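Long-range contacts in stromal cell-derived factor 2-like protein (Arabidopsis thaliana, PDB 3MAL), which takes part in protein quality control and the unfolded protein response of the endoplasmic reticulum, forming a complex there with ERDJ3B and the chaperone BIP1: residues I18-A23 with T72-G77; M27-K32 with I183-E188; D59-W64 with L88-T93; L97-H102 with L110-F115; S104-N109 with H158-Q163. All blocks are in the same frame, centred on the assembly; numbering follows the deposited sequence. Where two conformers were deposited one is given.

Contact 1: I18-A23 with T72-G77; sequences ITYGSA and TTEKQG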
# COMPACT_ATOMS: atom_id res chain seq x y z
N ILE A 18 2.77 -13.62 6.65
CA ILE A 18 2.40 -12.29 7.05
C ILE A 18 1.02 -12.31 7.70
O ILE A 18 0.04 -12.68 7.06
CB ILE A 18 2.41 -11.33 5.85
CG1 ILE A 18 3.83 -11.24 5.26
CG2 ILE A 18 1.82 -9.99 6.24
CD1 ILE A 18 3.92 -10.43 3.98
N THR A 19 0.93 -11.90 8.96
CA THR A 19 -0.32 -12.00 9.72
C THR A 19 -0.93 -10.62 9.95
O THR A 19 -0.22 -9.61 9.89
CB THR A 19 -0.08 -12.65 11.10
OG1 THR A 19 1.03 -12.00 11.74
CG2 THR A 19 0.24 -14.15 10.95
N TYR A 20 -2.23 -10.56 10.24
CA TYR A 20 -2.81 -9.26 10.57
C TYR A 20 -2.14 -8.72 11.83
O TYR A 20 -1.81 -9.48 12.75
CB TYR A 20 -4.33 -9.37 10.77
CG TYR A 20 -5.07 -9.69 9.49
CD1 TYR A 20 -5.48 -11.00 9.21
CD2 TYR A 20 -5.35 -8.70 8.56
CE1 TYR A 20 -6.15 -11.31 8.02
CE2 TYR A 20 -6.06 -9.01 7.37
CZ TYR A 20 -6.44 -10.32 7.12
OH TYR A 20 -7.11 -10.65 5.95
N GLY A 21 -1.94 -7.40 11.86
CA GLY A 21 -1.24 -6.78 12.97
C GLY A 21 0.25 -6.61 12.72
O GLY A 21 0.94 -5.97 13.49
N SER A 22 0.76 -7.20 11.63
CA SER A 22 2.18 -7.13 11.38
C SER A 22 2.58 -5.79 10.75
O SER A 22 1.74 -5.11 10.11
CB SER A 22 2.64 -8.30 10.51
OG SER A 22 2.49 -7.93 9.16
N ALA A 23 3.84 -5.41 10.97
CA ALA A 23 4.39 -4.21 10.33
C ALA A 23 5.25 -4.64 9.13
O ALA A 23 6.09 -5.53 9.24
CB ALA A 23 5.22 -3.39 11.31
N THR A 72 -15.20 -7.76 10.61
CA THR A 72 -14.95 -9.17 10.24
C THR A 72 -14.36 -10.11 11.30
O THR A 72 -13.94 -9.67 12.38
CB THR A 72 -13.99 -9.20 9.04
OG1 THR A 72 -12.81 -8.47 9.38
CG2 THR A 72 -14.63 -8.54 7.83
N THR A 73 -14.31 -11.40 10.97
CA THR A 73 -13.77 -12.40 11.91
C THR A 73 -12.23 -12.44 11.96
O THR A 73 -11.66 -12.88 12.95
CB THR A 73 -14.37 -13.82 11.69
OG1 THR A 73 -13.99 -14.33 10.41
CG2 THR A 73 -15.88 -13.77 11.79
N GLU A 74 -11.58 -11.97 10.90
CA GLU A 74 -10.13 -11.97 10.80
C GLU A 74 -9.53 -11.15 11.93
O GLU A 74 -9.95 -10.02 12.16
CB GLU A 74 -9.67 -11.40 9.45
CG GLU A 74 -9.85 -12.37 8.29
CD GLU A 74 -11.24 -12.33 7.65
OE1 GLU A 74 -11.46 -13.07 6.68
OE2 GLU A 74 -12.10 -11.55 8.12
N LYS A 75 -8.52 -11.70 12.59
CA LYS A 75 -7.92 -11.04 13.76
C LYS A 75 -6.39 -11.00 13.69
O LYS A 75 -5.76 -11.71 12.87
CB LYS A 75 -8.40 -11.72 15.05
CG LYS A 75 -7.83 -13.15 15.29
CD LYS A 75 -8.66 -13.90 16.31
CE LYS A 75 -8.12 -15.27 16.60
NZ LYS A 75 -8.27 -16.19 15.42
N GLN A 76 -5.79 -10.15 14.52
CA GLN A 76 -4.33 -10.09 14.62
C GLN A 76 -3.77 -11.50 14.88
O GLN A 76 -4.31 -12.25 15.72
CB GLN A 76 -3.90 -9.16 15.76
CG GLN A 76 -4.26 -7.66 15.54
CD GLN A 76 -3.75 -6.78 16.66
OE1 GLN A 76 -2.75 -6.02 16.52
NE2 GLN A 76 -4.42 -6.86 17.81
N GLY A 77 -2.71 -11.86 14.14
CA GLY A 77 -2.14 -13.21 14.20
C GLY A 77 -2.71 -14.21 13.19
O GLY A 77 -2.20 -15.32 13.06
O HOH W 1 0.04 -5.15 16.02
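Glu-74 is the first residue of 72-77 to meet 18-23, its CB lying 3.8 Å from CE1 of Tyr-20. A bend at chi2 (86°) turns CD off this course, so the methylene carbons lean on the phenol while the carboxylate heads away. Lys-75 contributes backbone: its O packs 3.5 Å from Tyr-20 CB, and its long side chain points outward to a salt bridge with Asp-78. At Gln-76 the CA makes a C-H...O contact of 3.2 Å with Tyr-20 O. The extended side chain carries OE1 to a water, which donates to it and also, at 2.8 Å, to Gly-21 O. Gly-77 supplies the direct hydrogen bond, from N to Tyr-20 O at 2.9 Å, and its own O touches Thr-19 CG2 at 3.4 Å. Both glycines hold positive phi, which suits them: Gly-77 at 91° and Gly-21 at the third position of a type II turn, Thr-19 to Ser-22. Two loops of the beta-trefoil thus meet, one leading into strand 23-28, the other joining strands 64-67 and 85-90. Gly-21 and Ser-22 form backbone hydrogen bonds with Val-66 of strand 64-67, and Tyr-20 also rests on Pro-68 and Ala-84.

Contact 2: M27-K32 with I183-E188; sequences MHEKTK and IWLAAE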
# COMPACT_ATOMS: atom_id res chain seq x y z
N MET A 27 7.75 -3.29 -1.23
CA MET A 27 8.71 -2.92 -2.24
C MET A 27 8.15 -3.15 -3.64
O MET A 27 7.63 -4.24 -3.94
CB MET A 27 10.00 -3.71 -2.06
CG MET A 27 11.13 -3.28 -3.00
SD MET A 27 12.55 -4.40 -3.03
CE MET A 27 11.92 -5.67 -4.11
N HIS A 28 8.27 -2.12 -4.48
CA HIS A 28 7.95 -2.17 -5.91
C HIS A 28 8.92 -3.12 -6.61
O HIS A 28 10.13 -2.92 -6.56
CB HIS A 28 8.09 -0.76 -6.47
CG HIS A 28 7.68 -0.61 -7.91
ND1 HIS A 28 6.40 -0.86 -8.36
CD2 HIS A 28 8.37 -0.17 -8.99
CE1 HIS A 28 6.32 -0.59 -9.65
NE2 HIS A 28 7.51 -0.19 -10.06
N GLU A 29 8.42 -4.18 -7.23
CA GLU A 29 9.38 -5.15 -7.79
C GLU A 29 10.36 -4.60 -8.83
O GLU A 29 11.53 -4.94 -8.79
CB GLU A 29 8.69 -6.37 -8.37
CG GLU A 29 9.72 -7.42 -8.83
CD GLU A 29 9.05 -8.68 -9.36
OE1 GLU A 29 8.15 -8.57 -10.23
OE2 GLU A 29 9.44 -9.80 -8.92
N LYS A 30 9.87 -3.79 -9.75
CA LYS A 30 10.66 -3.28 -10.86
C LYS A 30 11.71 -2.25 -10.41
O LYS A 30 12.88 -2.37 -10.77
CB LYS A 30 9.69 -2.63 -11.85
CG LYS A 30 10.13 -2.65 -13.29
CD LYS A 30 10.13 -4.05 -13.84
CE LYS A 30 10.46 -4.00 -15.33
NZ LYS A 30 10.70 -5.37 -15.90
N THR A 31 11.31 -1.25 -9.63
CA THR A 31 12.25 -0.19 -9.26
C THR A 31 12.92 -0.38 -7.90
O THR A 31 13.92 0.29 -7.59
CB THR A 31 11.54 1.17 -9.22
OG1 THR A 31 10.57 1.14 -8.17
CG2 THR A 31 10.87 1.49 -10.55
N LYS A 32 12.37 -1.27 -7.06
CA LYS A 32 12.88 -1.49 -5.70
C LYS A 32 12.56 -0.35 -4.71
O LYS A 32 12.98 -0.41 -3.56
CB LYS A 32 14.39 -1.81 -5.70
CG LYS A 32 14.85 -2.85 -6.76
CD LYS A 32 14.09 -4.17 -6.65
CE LYS A 32 14.57 -5.15 -7.75
NZ LYS A 32 13.71 -6.38 -7.81
N ILE A 183 3.54 -5.06 -9.72
CA ILE A 183 3.85 -6.14 -8.81
C ILE A 183 4.67 -5.61 -7.63
O ILE A 183 5.56 -4.74 -7.78
CB ILE A 183 4.50 -7.35 -9.53
CG1 ILE A 183 4.65 -8.54 -8.56
CG2 ILE A 183 5.80 -6.97 -10.18
CD1 ILE A 183 5.90 -8.52 -7.71
N TRP A 184 4.30 -6.07 -6.45
CA TRP A 184 4.94 -5.65 -5.21
C TRP A 184 5.37 -6.88 -4.39
O TRP A 184 4.89 -7.99 -4.61
CB TRP A 184 3.97 -4.80 -4.37
CG TRP A 184 3.58 -3.50 -5.05
CD1 TRP A 184 2.64 -3.34 -6.03
CD2 TRP A 184 4.11 -2.19 -4.79
NE1 TRP A 184 2.56 -2.01 -6.40
CE2 TRP A 184 3.45 -1.28 -5.65
CE3 TRP A 184 5.08 -1.69 -3.92
CZ2 TRP A 184 3.73 0.09 -5.66
CZ3 TRP A 184 5.37 -0.33 -3.92
CH2 TRP A 184 4.68 0.55 -4.79
N LEU A 185 6.26 -6.64 -3.43
CA LEU A 185 6.79 -7.66 -2.52
C LEU A 185 6.81 -7.09 -1.08
O LEU A 185 7.33 -5.99 -0.84
CB LEU A 185 8.21 -8.05 -2.94
CG LEU A 185 8.39 -8.44 -4.43
CD1 LEU A 185 9.66 -7.87 -5.04
CD2 LEU A 185 8.37 -9.92 -4.61
N ALA A 186 6.23 -7.81 -0.13
CA ALA A 186 6.40 -7.43 1.27
C ALA A 186 7.81 -7.78 1.72
O ALA A 186 8.32 -8.88 1.45
CB ALA A 186 5.34 -8.09 2.17
N ALA A 187 8.46 -6.84 2.41
CA ALA A 187 9.82 -7.05 2.93
C ALA A 187 10.07 -6.38 4.30
O ALA A 187 9.23 -5.59 4.80
CB ALA A 187 10.83 -6.55 1.91
N GLU A 188 11.21 -6.67 4.91
CA GLU A 188 11.64 -5.95 6.11
C GLU A 188 10.59 -5.89 7.22
O GLU A 188 10.55 -4.95 7.99
CB GLU A 188 12.06 -4.51 5.77
CG GLU A 188 13.31 -4.50 4.99
CD GLU A 188 13.76 -3.12 4.55
OE1 GLU A 188 13.73 -2.14 5.33
OE2 GLU A 188 14.20 -3.04 3.39
O HOH W 2 6.92 -3.67 -10.00
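Met-27 and Leu-185 form an antiparallel hydrogen-bonded pair, Met-27 N to Leu-185 O and Leu-185 N to Met-27 O both at 2.8 Å, that joins the first and last strands of the six-stranded trefoil barrel. The long, unbranched Met-27 can lie alongside Leu-185, and a bend at chi3 (80°) brings Met-27 CE to Leu-185 CD1, a tight 3.3 Å. The other face holds His-28 and Trp-184: His-28 CB sits over the six-membered ring of the broad indole, 4.0 Å from its centroid, and the imidazole turns its edge toward the same flat surface, the planes 62° apart. Beyond the pairs, Glu-29 N bonds to Ile-183 O at 3.0 Å, and a water that donates to this oxygen accepts from Lys-30 N. Farther out, Trp-184 NE1 is fixed by Leu-155 O, and Glu-29 OE1 forms a salt bridge with Arg-143. The seam is thus mixed: an apolar pair on one face, an aromatic pair on the other, and Ile-183 O satisfied by two donors.

Contact 3: D59-W64 with L88-T93; sequences DSNSYW and LQHMKT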
# COMPACT_ATOMS: atom_id res chain seq x y z
N ASP A 59 14.05 4.39 7.04
CA ASP A 59 12.94 5.31 6.87
C ASP A 59 11.72 4.75 7.59
O ASP A 59 11.08 3.82 7.10
CB ASP A 59 12.63 5.47 5.37
CG ASP A 59 11.56 6.49 5.13
OD1 ASP A 59 10.53 6.14 4.52
OD2 ASP A 59 11.75 7.63 5.57
N SER A 60 11.41 5.28 8.78
CA SER A 60 10.26 4.80 9.57
C SER A 60 8.96 5.08 8.80
O SER A 60 7.98 4.35 8.94
CB SER A 60 10.22 5.44 10.96
OG SER A 60 10.25 6.85 10.85
N ASN A 61 9.00 6.11 7.95
CA ASN A 61 7.88 6.48 7.07
C ASN A 61 7.55 5.45 5.99
O ASN A 61 6.55 5.62 5.25
CB ASN A 61 8.13 7.85 6.42
CG ASN A 61 7.80 9.00 7.34
OD1 ASN A 61 6.99 8.86 8.26
ND2 ASN A 61 8.42 10.16 7.11
N SER A 62 8.34 4.37 5.90
CA SER A 62 8.04 3.27 4.99
C SER A 62 7.26 2.11 5.61
O SER A 62 6.97 1.12 4.91
CB SER A 62 9.32 2.72 4.36
OG SER A 62 9.88 3.68 3.49
N TYR A 63 6.93 2.21 6.91
CA TYR A 63 6.22 1.12 7.58
C TYR A 63 4.71 1.29 7.54
O TYR A 63 4.18 2.40 7.71
CB TYR A 63 6.69 0.94 9.02
CG TYR A 63 7.91 0.06 9.12
CD1 TYR A 63 9.16 0.57 9.50
CD2 TYR A 63 7.81 -1.31 8.83
CE1 TYR A 63 10.28 -0.28 9.58
CE2 TYR A 63 8.91 -2.15 8.91
CZ TYR A 63 10.14 -1.62 9.27
OH TYR A 63 11.19 -2.49 9.32
N TRP A 64 4.03 0.15 7.31
CA TRP A 64 2.58 0.04 7.20
C TRP A 64 2.12 -1.13 8.10
O TRP A 64 2.78 -2.17 8.14
CB TRP A 64 2.17 -0.23 5.73
CG TRP A 64 2.64 0.85 4.80
CD1 TRP A 64 3.89 0.95 4.20
CD2 TRP A 64 1.90 2.01 4.39
NE1 TRP A 64 3.95 2.10 3.45
CE2 TRP A 64 2.75 2.77 3.55
CE3 TRP A 64 0.60 2.47 4.64
CZ2 TRP A 64 2.33 3.96 2.94
CZ3 TRP A 64 0.18 3.68 4.04
CH2 TRP A 64 1.05 4.41 3.20
N LEU A 88 -4.01 -0.95 4.81
CA LEU A 88 -2.64 -0.72 5.20
C LEU A 88 -2.60 0.62 5.90
O LEU A 88 -2.88 1.64 5.30
CB LEU A 88 -1.69 -0.73 3.98
CG LEU A 88 -1.49 -2.10 3.32
CD1 LEU A 88 -0.72 -1.92 2.00
CD2 LEU A 88 -0.73 -3.05 4.27
N GLN A 89 -2.28 0.61 7.20
CA GLN A 89 -2.28 1.86 7.95
C GLN A 89 -0.84 2.30 8.13
O GLN A 89 -0.03 1.55 8.61
CB GLN A 89 -2.97 1.68 9.31
CG GLN A 89 -3.15 3.02 10.04
CD GLN A 89 -3.84 2.86 11.40
OE1 GLN A 89 -3.70 1.83 12.08
NE2 GLN A 89 -4.58 3.89 11.80
N HIS A 90 -0.55 3.54 7.75
CA HIS A 90 0.78 4.13 7.86
C HIS A 90 1.12 4.27 9.34
O HIS A 90 0.36 4.89 10.10
CB HIS A 90 0.79 5.51 7.17
CG HIS A 90 2.15 6.09 6.97
ND1 HIS A 90 2.53 7.31 7.49
CD2 HIS A 90 3.22 5.63 6.26
CE1 HIS A 90 3.78 7.57 7.14
NE2 HIS A 90 4.22 6.57 6.40
N MET A 91 2.25 3.71 9.76
CA MET A 91 2.57 3.66 11.18
C MET A 91 2.80 5.05 11.76
O MET A 91 2.35 5.34 12.88
CB MET A 91 3.80 2.81 11.45
CG MET A 91 3.54 1.31 11.56
SD MET A 91 5.02 0.46 12.20
CE MET A 91 4.96 0.83 13.94
N LYS A 92 3.48 5.90 11.02
CA LYS A 92 3.91 7.19 11.53
C LYS A 92 2.78 8.20 11.63
O LYS A 92 2.76 8.98 12.58
CB LYS A 92 5.07 7.75 10.68
CG LYS A 92 6.41 7.04 10.91
CD LYS A 92 7.08 7.50 12.18
CE LYS A 92 7.53 8.94 12.07
NZ LYS A 92 8.42 9.12 10.93
N THR A 93 1.85 8.19 10.67
CA THR A 93 0.75 9.18 10.64
C THR A 93 -0.62 8.61 11.00
O THR A 93 -1.56 9.37 11.22
CB THR A 93 0.61 9.92 9.27
OG1 THR A 93 0.23 8.98 8.26
CG2 THR A 93 1.91 10.62 8.87
O HOH W 3 5.13 4.79 8.85
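Trp-64 and His-90 face each other as a non-hydrogen-bonded antiparallel pair where the start of strand 64-67 pairs with the end of strand 85-90 in the beta-trefoil barrel. The imidazole presents its edge to the indole face, centroids 4.9 Å apart and planes at 58°, with CD2 above the six-membered ring, toward its rim. His-90 also reaches the 3-10 segment 60-62: NE2 donates to Asn-61 O at 2.8 Å. The acceptor lies in the imidazole plane, although the donor stands above the carbonyl plane. Met-91 N makes a nearly straight bond (178°) to Tyr-63 O at 3.1 Å, and its SD packs 3.6 Å from Tyr-63 CB, obliquely beside the phenol in a Met-aromatic contact. Lys-92 curls back on itself, placing NZ 2.9 Å from Ser-60 OG and 3.0 Å from Asn-61 OD1, well above the amide plane; a long flexible chain ending in an amine suits two acceptors. One water ties Ser-60 O, Tyr-63 O and Lys-92 N together. Around the contact, Trp-64 bonds through NE1 to Leu-35 O and packs on Leu-97 of strand 96-100. Tyr-63 and Met-91 both lie against Ala-23 of strand 23-28, and Asn-61 touches His-36 of strand 34-38.

Contact 4: L97-H102 with L110-F115; sequences LHSHLH and LEVSCF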
# COMPACT_ATOMS: atom_id res chain seq x y z
N LEU A 97 -3.91 3.79 3.62
CA LEU A 97 -3.68 3.74 2.16
C LEU A 97 -5.04 3.80 1.43
O LEU A 97 -5.94 3.02 1.72
CB LEU A 97 -2.94 2.44 1.78
CG LEU A 97 -2.46 2.43 0.32
CD1 LEU A 97 -1.42 3.55 0.08
CD2 LEU A 97 -1.93 1.02 -0.11
N HIS A 98 -5.18 4.73 0.48
CA HIS A 98 -6.51 5.14 -0.02
C HIS A 98 -6.46 5.43 -1.52
O HIS A 98 -5.43 5.86 -2.05
CB HIS A 98 -6.94 6.43 0.73
CG HIS A 98 -8.37 6.85 0.55
ND1 HIS A 98 -9.41 6.34 1.32
CD2 HIS A 98 -8.93 7.80 -0.24
CE1 HIS A 98 -10.54 6.94 0.98
NE2 HIS A 98 -10.28 7.83 0.04
N SER A 99 -7.56 5.19 -2.19
CA SER A 99 -7.75 5.62 -3.60
C SER A 99 -9.21 6.09 -3.87
O SER A 99 -10.01 6.07 -3.01
CB SER A 99 -7.15 4.74 -4.71
OG SER A 99 -7.05 5.31 -5.98
N HIS A 100 -9.42 6.61 -5.08
CA HIS A 100 -10.57 7.33 -5.49
C HIS A 100 -10.36 7.92 -6.90
O HIS A 100 -9.36 7.75 -7.50
CB HIS A 100 -10.93 8.38 -4.47
CG HIS A 100 -9.78 9.22 -3.96
ND1 HIS A 100 -8.54 9.26 -4.55
CD2 HIS A 100 -9.71 10.04 -2.90
CE1 HIS A 100 -7.77 10.10 -3.89
NE2 HIS A 100 -8.46 10.59 -2.88
N LEU A 101 -11.38 8.57 -7.41
CA LEU A 101 -11.33 9.04 -8.77
C LEU A 101 -10.78 10.45 -8.88
O LEU A 101 -11.48 11.33 -9.33
CB LEU A 101 -12.68 8.92 -9.48
CG LEU A 101 -13.40 7.58 -9.54
CD1 LEU A 101 -14.84 7.62 -10.01
CD2 LEU A 101 -12.67 6.58 -10.29
N HIS A 102 -9.58 10.65 -8.42
CA HIS A 102 -8.88 11.92 -8.63
C HIS A 102 -7.66 11.58 -9.46
O HIS A 102 -7.18 10.44 -9.41
CB HIS A 102 -8.44 12.52 -7.28
CG HIS A 102 -9.53 13.25 -6.57
ND1 HIS A 102 -10.22 12.71 -5.50
CD2 HIS A 102 -10.06 14.48 -6.78
CE1 HIS A 102 -11.12 13.58 -5.08
NE2 HIS A 102 -11.03 14.66 -5.83
N LEU A 110 -4.96 7.07 -11.37
CA LEU A 110 -5.78 7.21 -10.16
C LEU A 110 -4.88 7.70 -9.04
O LEU A 110 -3.84 7.11 -8.79
CB LEU A 110 -6.36 5.84 -9.78
CG LEU A 110 -7.76 5.30 -10.14
CD1 LEU A 110 -8.73 6.26 -10.88
CD2 LEU A 110 -7.69 3.87 -10.75
N GLU A 111 -5.29 8.76 -8.35
CA GLU A 111 -4.53 9.18 -7.18
C GLU A 111 -4.55 8.13 -6.05
O GLU A 111 -5.61 7.59 -5.66
CB GLU A 111 -5.08 10.48 -6.63
CG GLU A 111 -4.16 11.19 -5.64
CD GLU A 111 -4.91 12.24 -4.87
OE1 GLU A 111 -5.56 11.89 -3.86
OE2 GLU A 111 -4.86 13.41 -5.30
N VAL A 112 -3.36 7.89 -5.52
CA VAL A 112 -3.21 7.11 -4.31
C VAL A 112 -2.78 8.01 -3.16
O VAL A 112 -1.72 8.66 -3.23
CB VAL A 112 -2.21 5.92 -4.53
CG1 VAL A 112 -1.99 5.16 -3.23
CG2 VAL A 112 -2.78 4.96 -5.55
N SER A 113 -3.61 8.05 -2.10
CA SER A 113 -3.37 8.94 -0.97
C SER A 113 -3.37 8.22 0.38
O SER A 113 -3.56 6.99 0.46
CB SER A 113 -4.43 10.07 -0.94
OG SER A 113 -5.72 9.56 -0.60
N CYS A 114 -3.12 9.00 1.43
CA CYS A 114 -3.33 8.56 2.80
C CYS A 114 -4.52 9.34 3.38
O CYS A 114 -4.53 10.57 3.37
CB CYS A 114 -2.06 8.73 3.66
SG CYS A 114 -1.17 7.15 3.89
N PHE A 115 -5.51 8.60 3.90
CA PHE A 115 -6.81 9.16 4.28
C PHE A 115 -7.14 8.92 5.75
O PHE A 115 -6.79 7.88 6.32
CB PHE A 115 -7.90 8.54 3.39
CG PHE A 115 -9.32 8.83 3.82
CD1 PHE A 115 -10.01 7.95 4.66
CD2 PHE A 115 -9.99 9.96 3.34
CE1 PHE A 115 -11.31 8.22 5.06
CE2 PHE A 115 -11.30 10.22 3.71
CZ PHE A 115 -11.97 9.35 4.56
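Leu-97 lies in a beta hairpin formed by strands 96-100 and 110-115, which belongs to the second sheet of the trefoil rather than to its barrel. Its CD1 meets Val-112 CG1 at 3.7 Å, on the face it shares with Cys-114; Leu-97 and Cys-114 both pack on Trp-64. His-98 and Ser-113 form the hydrogen-bonded pair: Ser-113 N donates to His-98 O at 2.8 Å, while the return bond from His-98 N is weak. On the face that carries His-98 and Ser-113, the imidazole makes an offset stack with Phe-115, planes only 14° apart and centroids 4.3 Å apart. Phe-115 CB lies over the imidazole face, and ND1 is hydrogen-bonded to Asp-125 OD1, which would hold the ring's rotation. Ser-99 is short enough for its hydroxyl to fold onto the neighbouring backbone: OG, anti to its own N (chi1 -165°), donates to Glu-111 O at 2.7 Å from above the carbonyl plane. Leu-110 CD1 packs 3.7 Å from His-100 O. Leu-101 then centres an inverse gamma turn, and its CD2 runs beside Leu-110 CD1 at 4.0 Å, both side chains pointing the same way. Past that corner the chains are joined again, for Glu-111 N donates to His-102 O at 2.7 Å, with an angle of 163° at the hydrogen. Beside this bond, Glu-111 CB packs 4.0 Å from His-102 CB.

Contact 5: S104-N109 with H158-Q163; sequences SPISGN and HDKKYQ. With EDO (1,2-ethanediol), chain F.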
# COMPACT_ATOMS: atom_id res chain seq x y z
N SER A 104 -3.77 11.50 -10.33
CA SER A 104 -2.44 11.48 -9.69
C SER A 104 -1.59 12.62 -10.30
O SER A 104 -1.83 13.00 -11.45
CB SER A 104 -1.77 10.13 -9.91
OG SER A 104 -1.46 9.86 -11.28
N PRO A 105 -0.61 13.15 -9.55
CA PRO A 105 -0.00 14.42 -9.99
C PRO A 105 0.93 14.40 -11.20
O PRO A 105 1.14 15.45 -11.82
CB PRO A 105 0.77 14.91 -8.74
CG PRO A 105 0.57 13.87 -7.68
CD PRO A 105 -0.02 12.65 -8.30
N ILE A 106 1.51 13.25 -11.55
CA ILE A 106 2.46 13.21 -12.66
C ILE A 106 1.85 12.59 -13.91
O ILE A 106 1.90 13.21 -14.98
CB ILE A 106 3.84 12.52 -12.28
CG1 ILE A 106 4.57 13.32 -11.20
CG2 ILE A 106 4.74 12.41 -13.50
CD1 ILE A 106 5.98 12.77 -10.85
N SER A 107 1.27 11.40 -13.77
CA SER A 107 0.81 10.62 -14.93
C SER A 107 -0.71 10.69 -15.18
O SER A 107 -1.21 10.15 -16.16
CB SER A 107 1.26 9.16 -14.80
OG SER A 107 0.66 8.55 -13.65
N GLY A 108 -1.45 11.37 -14.31
CA GLY A 108 -2.90 11.52 -14.52
C GLY A 108 -3.64 10.19 -14.44
O GLY A 108 -4.66 10.00 -15.12
N ASN A 109 -3.11 9.27 -13.63
CA ASN A 109 -3.80 8.01 -13.33
C ASN A 109 -4.53 8.17 -12.00
O ASN A 109 -4.74 9.29 -11.55
CB ASN A 109 -2.80 6.84 -13.33
CG ASN A 109 -2.30 6.51 -14.74
OD1 ASN A 109 -3.10 6.14 -15.61
ND2 ASN A 109 -1.01 6.66 -14.97
N HIS A 158 6.46 3.55 -10.86
CA HIS A 158 7.28 3.65 -12.08
C HIS A 158 8.36 4.71 -11.88
O HIS A 158 8.33 5.48 -10.93
CB HIS A 158 6.46 4.02 -13.34
CG HIS A 158 5.32 4.98 -13.09
ND1 HIS A 158 4.21 5.03 -13.91
CD2 HIS A 158 5.12 5.92 -12.13
CE1 HIS A 158 3.37 5.95 -13.46
NE2 HIS A 158 3.90 6.51 -12.39
N ASP A 159 9.30 4.74 -12.81
CA ASP A 159 10.41 5.68 -12.78
C ASP A 159 9.92 7.05 -13.28
O ASP A 159 10.39 7.56 -14.30
CB ASP A 159 11.52 5.13 -13.69
CG ASP A 159 12.80 5.92 -13.61
OD1 ASP A 159 13.05 6.57 -12.58
OD2 ASP A 159 13.55 5.89 -14.60
N LYS A 160 8.97 7.62 -12.55
CA LYS A 160 8.45 8.97 -12.78
C LYS A 160 8.53 9.68 -11.45
O LYS A 160 7.86 9.28 -10.50
CB LYS A 160 7.00 8.93 -13.32
CG LYS A 160 6.90 8.19 -14.66
CD LYS A 160 5.58 8.49 -15.37
CE LYS A 160 5.39 7.62 -16.62
NZ LYS A 160 6.05 8.22 -17.81
N LYS A 161 9.38 10.72 -11.37
CA LYS A 161 9.80 11.25 -10.08
C LYS A 161 9.45 12.70 -9.84
O LYS A 161 9.47 13.52 -10.77
CB LYS A 161 11.32 11.11 -9.90
CG LYS A 161 11.88 9.70 -10.01
CD LYS A 161 13.34 9.78 -9.63
CE LYS A 161 14.23 8.82 -10.40
NZ LYS A 161 14.42 7.55 -9.66
N TYR A 162 9.15 13.03 -8.58
CA TYR A 162 9.01 14.43 -8.16
C TYR A 162 10.38 15.12 -8.21
O TYR A 162 11.41 14.44 -8.21
CB TYR A 162 8.37 14.50 -6.75
CG TYR A 162 6.99 13.86 -6.74
CD1 TYR A 162 6.77 12.60 -6.20
CD2 TYR A 162 5.91 14.52 -7.33
CE1 TYR A 162 5.49 12.01 -6.21
CE2 TYR A 162 4.65 13.96 -7.37
CZ TYR A 162 4.43 12.71 -6.81
OH TYR A 162 3.17 12.18 -6.87
N GLN A 163 10.40 16.45 -8.29
CA GLN A 163 11.68 17.17 -8.39
C GLN A 163 11.95 18.17 -7.27
O GLN A 163 12.98 18.07 -6.60
CB GLN A 163 11.83 17.85 -9.75
CG GLN A 163 12.43 16.92 -10.80
CD GLN A 163 11.37 16.27 -11.63
OE1 GLN A 163 10.35 16.89 -11.94
NE2 GLN A 163 11.59 15.00 -12.00
C1 EDO F . 6.32 20.18 -8.40
O1 EDO F . 6.30 21.54 -7.91
C2 EDO F . 7.78 19.88 -8.70
O2 EDO F . 8.03 18.53 -8.40
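Ile-106 and Lys-160 come nearest in backbone, yet their CA atoms stay 7.3 Å apart and no hydrogen bond crosses, which leaves the meeting to side chains. Ile-106, extended at chi2 (-176°), lays CD1 over one face of the Tyr-162 ring, 4.1 Å from its centroid, in a CH-pi contact. The same methyl touches Lys-161 O at 3.6 Å. Pro-105 meets the ring at its edge, CG 3.2 Å from Tyr-162 OH, the two side chains crossing at about a right angle; a rigid ring and a branched aliphatic chain thus flank one phenol. Ser-107 OG lies in the plane of the His-158 ring, 3.8 Å from CE1, and accepts from Asn-109 ND2 at 2.8 Å. At the far end, Gln-163 N bonds to O2 of an ethanediol, probably from the crystallisation liquor. The loop between strands 96-100 and 110-115 is thereby set against the end of strand 154-161, and Glu-171 of strand 170-175 bonds to both Ser-107 OG and His-158 NE2.

In the fold
From the N terminus, contact 1 opens first and closes at 72-77, linking two loops beside the barrel. Contact 2 opens at 27-32 and closes only at 183-188, joining the barrel's first and last strands; it crosses contact 1 and encloses contacts 3, 4 and 5. Contact 3 opens inside the loop of contact 1 and closes beyond it, so these two cross and touch through Ala-23. Contact 4 follows in series as a local hairpin of the second sheet, adjoining contact 3 where Trp-64 packs on Cys-114. Contact 5 starts within that hairpin's loop, crosses contact 4 and ends at strand 154-161, on the opposite side of the chain's centre from contact 1.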